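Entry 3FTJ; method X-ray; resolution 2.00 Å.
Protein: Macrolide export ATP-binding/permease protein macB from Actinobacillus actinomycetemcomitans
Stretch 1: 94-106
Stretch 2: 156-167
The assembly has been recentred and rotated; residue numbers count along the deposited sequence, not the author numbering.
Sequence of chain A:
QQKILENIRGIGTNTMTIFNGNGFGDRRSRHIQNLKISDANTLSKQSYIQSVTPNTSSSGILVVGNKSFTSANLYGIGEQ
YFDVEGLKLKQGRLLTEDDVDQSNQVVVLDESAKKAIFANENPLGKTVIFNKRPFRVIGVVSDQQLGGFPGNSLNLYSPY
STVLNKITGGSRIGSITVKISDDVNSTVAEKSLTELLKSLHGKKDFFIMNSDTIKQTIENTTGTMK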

# COMPACT_ATOMS: atom_id res chain seq x y z
N LEU A 94 3.15 -3.92 14.88
CA LEU A 94 3.20 -3.43 13.51
C LEU A 94 4.60 -2.94 13.18
O LEU A 94 5.47 -2.88 14.05
CB LEU A 94 2.20 -2.29 13.31
CG LEU A 94 0.72 -2.57 13.58
CD1 LEU A 94 -0.11 -1.33 13.25
CD2 LEU A 94 0.23 -3.77 12.78
N LEU A 95 4.81 -2.56 11.91
CA LEU A 95 6.10 -2.00 11.50
C LEU A 95 6.33 -0.68 12.21
O LEU A 95 5.37 0.04 12.53
CB LEU A 95 6.15 -1.75 9.99
CG LEU A 95 6.20 -2.89 8.98
CD1 LEU A 95 7.29 -3.90 9.33
CD2 LEU A 95 4.88 -3.57 8.91
N THR A 96 7.60 -0.37 12.44
CA THR A 96 8.02 0.89 13.03
C THR A 96 8.91 1.65 12.05
O THR A 96 9.33 1.11 11.02
CB THR A 96 8.84 0.66 14.31
OG1 THR A 96 9.98 -0.15 14.01
CG2 THR A 96 8.00 -0.02 15.38
N GLU A 97 9.21 2.90 12.38
CA GLU A 97 10.11 3.70 11.57
C GLU A 97 11.48 3.04 11.51
O GLU A 97 12.19 3.14 10.50
CB GLU A 97 10.23 5.12 12.15
CG GLU A 97 11.28 5.99 11.49
CD GLU A 97 11.43 7.33 12.18
OE1 GLU A 97 10.40 7.98 12.46
OE2 GLU A 97 12.58 7.74 12.45
N ASP A 98 11.84 2.34 12.58
CA ASP A 98 13.12 1.66 12.62
C ASP A 98 13.18 0.48 11.64
O ASP A 98 14.22 0.21 11.05
CB ASP A 98 13.43 1.18 14.04
CG ASP A 98 14.67 0.32 14.10
OD1 ASP A 98 14.54 -0.93 14.13
OD2 ASP A 98 15.79 0.89 14.12
N ASP A 99 12.07 -0.23 11.49
CA ASP A 99 12.01 -1.33 10.52
C ASP A 99 12.24 -0.76 9.12
O ASP A 99 13.04 -1.28 8.35
CB ASP A 99 10.66 -2.03 10.57
CG ASP A 99 10.44 -2.79 11.86
OD1 ASP A 99 11.35 -3.52 12.31
OD2 ASP A 99 9.32 -2.70 12.41
N VAL A 100 11.55 0.33 8.82
CA VAL A 100 11.70 0.99 7.53
C VAL A 100 13.12 1.49 7.31
O VAL A 100 13.74 1.20 6.29
CB VAL A 100 10.71 2.15 7.41
CG1 VAL A 100 11.02 2.99 6.17
CG2 VAL A 100 9.28 1.62 7.40
N ASP A 101 13.65 2.25 8.28
CA ASP A 101 14.99 2.81 8.19
C ASP A 101 16.10 1.76 8.03
O ASP A 101 17.08 1.98 7.32
CB ASP A 101 15.29 3.67 9.42
CG ASP A 101 14.68 5.07 9.33
OD1 ASP A 101 14.65 5.64 8.23
OD2 ASP A 101 14.23 5.58 10.38
N GLN A 102 15.95 0.63 8.71
CA GLN A 102 16.97 -0.41 8.70
C GLN A 102 16.65 -1.52 7.69
O GLN A 102 17.36 -2.52 7.61
CB GLN A 102 17.15 -1.01 10.10
CG GLN A 102 17.52 0.02 11.17
CD GLN A 102 18.82 0.73 10.85
OE1 GLN A 102 19.88 0.11 10.79
NE2 GLN A 102 18.75 2.04 10.64
N SER A 103 15.57 -1.35 6.93
CA SER A 103 15.19 -2.36 5.95
C SER A 103 15.18 -3.75 6.58
O SER A 103 15.81 -4.68 6.08
CB SER A 103 16.16 -2.34 4.76
OG SER A 103 16.06 -1.10 4.05
N ASN A 104 14.48 -3.89 7.70
CA ASN A 104 14.42 -5.15 8.42
C ASN A 104 13.56 -6.16 7.67
O ASN A 104 12.50 -5.81 7.13
CB ASN A 104 13.86 -4.95 9.83
CG ASN A 104 14.89 -4.39 10.80
OD1 ASN A 104 14.55 -3.91 11.88
ND2 ASN A 104 16.16 -4.44 10.42
N GLN A 105 14.00 -7.41 7.66
CA GLN A 105 13.23 -8.49 7.05
C GLN A 105 12.21 -9.01 8.05
O GLN A 105 12.36 -10.08 8.64
CB GLN A 105 14.15 -9.61 6.56
CG GLN A 105 14.98 -9.17 5.36
CD GLN A 105 16.18 -10.07 5.10
OE1 GLN A 105 17.23 -9.60 4.69
NE2 GLN A 105 16.02 -11.37 5.33
N VAL A 106 11.19 -8.19 8.28
CA VAL A 106 10.11 -8.55 9.17
C VAL A 106 8.82 -8.48 8.38
O VAL A 106 8.71 -7.71 7.43
CB VAL A 106 10.02 -7.61 10.40
CG1 VAL A 106 11.25 -7.76 11.29
CG2 VAL A 106 9.85 -6.16 9.95
N LEU A 156 1.13 -10.63 2.85
CA LEU A 156 2.17 -10.32 3.82
C LEU A 156 2.62 -8.87 3.64
O LEU A 156 2.75 -8.39 2.51
CB LEU A 156 3.38 -11.24 3.67
CG LEU A 156 3.22 -12.76 3.49
CD1 LEU A 156 4.38 -13.44 4.18
CD2 LEU A 156 1.92 -13.29 4.05
N TYR A 157 2.86 -8.17 4.75
CA TYR A 157 3.24 -6.76 4.70
C TYR A 157 4.60 -6.52 5.32
O TYR A 157 4.85 -6.88 6.47
CB TYR A 157 2.19 -5.90 5.41
CG TYR A 157 0.79 -6.14 4.90
CD1 TYR A 157 0.36 -5.56 3.71
CD2 TYR A 157 -0.10 -6.94 5.59
CE1 TYR A 157 -0.91 -5.77 3.23
CE2 TYR A 157 -1.38 -7.16 5.12
CZ TYR A 157 -1.78 -6.57 3.94
OH TYR A 157 -3.05 -6.77 3.46
N SER A 158 5.48 -5.88 4.55
CA SER A 158 6.87 -5.68 4.93
C SER A 158 7.23 -4.24 4.59
O SER A 158 6.52 -3.60 3.81
CB SER A 158 7.73 -6.68 4.16
OG SER A 158 9.04 -6.78 4.69
N PRO A 159 8.32 -3.70 5.16
CA PRO A 159 8.64 -2.31 4.83
C PRO A 159 8.97 -2.15 3.36
O PRO A 159 9.66 -3.01 2.80
CB PRO A 159 9.89 -2.02 5.67
CG PRO A 159 9.83 -3.01 6.80
CD PRO A 159 9.23 -4.25 6.19
N TYR A 160 8.49 -1.08 2.73
CA TYR A 160 8.78 -0.81 1.32
C TYR A 160 10.28 -0.85 1.06
O TYR A 160 10.71 -1.28 -0.01
CB TYR A 160 8.19 0.54 0.86
CG TYR A 160 8.86 1.77 1.47
CD1 TYR A 160 10.07 2.24 1.00
CD2 TYR A 160 8.26 2.46 2.53
CE1 TYR A 160 10.69 3.37 1.57
CE2 TYR A 160 8.86 3.59 3.10
CZ TYR A 160 10.08 4.03 2.62
OH TYR A 160 10.68 5.15 3.17
N SER A 161 11.07 -0.39 2.03
CA SER A 161 12.52 -0.33 1.89
C SER A 161 13.13 -1.73 1.78
O SER A 161 13.97 -1.99 0.91
CB SER A 161 13.13 0.43 3.06
OG SER A 161 12.66 -0.09 4.30
N THR A 162 12.71 -2.62 2.67
CA THR A 162 13.13 -4.02 2.64
C THR A 162 12.80 -4.70 1.32
O THR A 162 13.62 -5.42 0.75
CB THR A 162 12.46 -4.81 3.76
OG1 THR A 162 12.60 -4.09 4.99
CG2 THR A 162 13.09 -6.19 3.91
N VAL A 163 11.59 -4.47 0.83
CA VAL A 163 11.13 -5.12 -0.38
C VAL A 163 11.86 -4.58 -1.61
O VAL A 163 12.27 -5.34 -2.48
CB VAL A 163 9.60 -4.99 -0.54
CG1 VAL A 163 9.15 -5.49 -1.89
CG2 VAL A 163 8.93 -5.78 0.55
N LEU A 164 12.06 -3.27 -1.65
CA LEU A 164 12.77 -2.65 -2.76
C LEU A 164 14.24 -3.06 -2.72
O LEU A 164 14.80 -3.44 -3.73
CB LEU A 164 12.65 -1.12 -2.68
CG LEU A 164 11.29 -0.50 -3.01
CD1 LEU A 164 11.27 0.96 -2.63
CD2 LEU A 164 10.95 -0.69 -4.49
N ASN A 165 14.85 -2.96 -1.55
CA ASN A 165 16.29 -3.20 -1.43
C ASN A 165 16.66 -4.67 -1.66
O ASN A 165 17.68 -4.96 -2.26
CB ASN A 165 16.81 -2.71 -0.06
CG ASN A 165 16.86 -1.19 0.05
OD1 ASN A 165 16.98 -0.47 -0.95
ND2 ASN A 165 16.77 -0.68 1.29
N LYS A 166 15.80 -5.58 -1.21
CA LYS A 166 16.15 -7.00 -1.17
C LYS A 166 15.37 -7.88 -2.14
O LYS A 166 15.82 -8.97 -2.50
CB LYS A 166 16.01 -7.54 0.26
CG LYS A 166 17.00 -6.92 1.25
CD LYS A 166 16.62 -7.24 2.69
CE LYS A 166 17.74 -6.88 3.67
NZ LYS A 166 17.77 -5.42 3.99
N ILE A 167 14.19 -7.43 -2.57
CA ILE A 167 13.35 -8.26 -3.43
C ILE A 167 13.28 -7.76 -4.87
O ILE A 167 13.77 -8.42 -5.79
CB ILE A 167 11.90 -8.36 -2.89
CG1 ILE A 167 11.88 -8.76 -1.41
CG2 ILE A 167 11.10 -9.35 -3.71
CD1 ILE A 167 12.34 -10.17 -1.15

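The rule of this contact is that side chains of the second stretch donate, and the first stretch accepts, mostly through backbone carbonyls. Ser161 OG gives the shortest bond, 2.6 Å to Val100 O; its CA-to-CB bond points toward the first stretch, and chi1 in the p well brings the hydroxyl to that carbonyl. One residue on, Thr162 OG1 donates to Asn104 O at 2.7 Å. Ser158 OG, reaching from the strand, donates to Val106 O at 2.9 Å. At Thr162 the backbones run close, its CA atom 4.2 Å from Ser103 CA; at the two serines a short hydroxyl side chain is enough to span the gap.

Ser103, the first residue to leave helical phi/psi, has positive phi in a Schellman motif and lies close to the second helix. Its own groups are used at once: Asn165 ND2 donates to Ser103 OG at 2.9 Å, and Lys166 NZ to Ser103 O at 3.0 Å. The partly exposed lysine, largely extended until chi4 turns to p, has the length to span to Ser103 O, and its aliphatic part passes Gln105, with Lys166 CE 2.9 Å from Gln105 OE1.

Between the donors Ser158 and Ser161 in sequence, Pro159, the N-cap residue of the second helix, packs against three aliphatic side chains. Its CG meets Leu95 CD1 at 3.7 Å, its CB meets Val100 CG2 at 4.1 Å, and its CD lies 4.3 Å from Val106 CG2. A compact ring serves well here, filling the space among them. Val100 also reaches Tyr160, Val100 CG1 to Tyr160 CE2 at 3.8 Å, in an oblique approach to the ring.

At the start of the first helix, Asp99 N donates to Thr96 OG1 at 3.3 Å, a capping bond. The two helices run nearly parallel, at 19°, and the stretches together bury 576 Å².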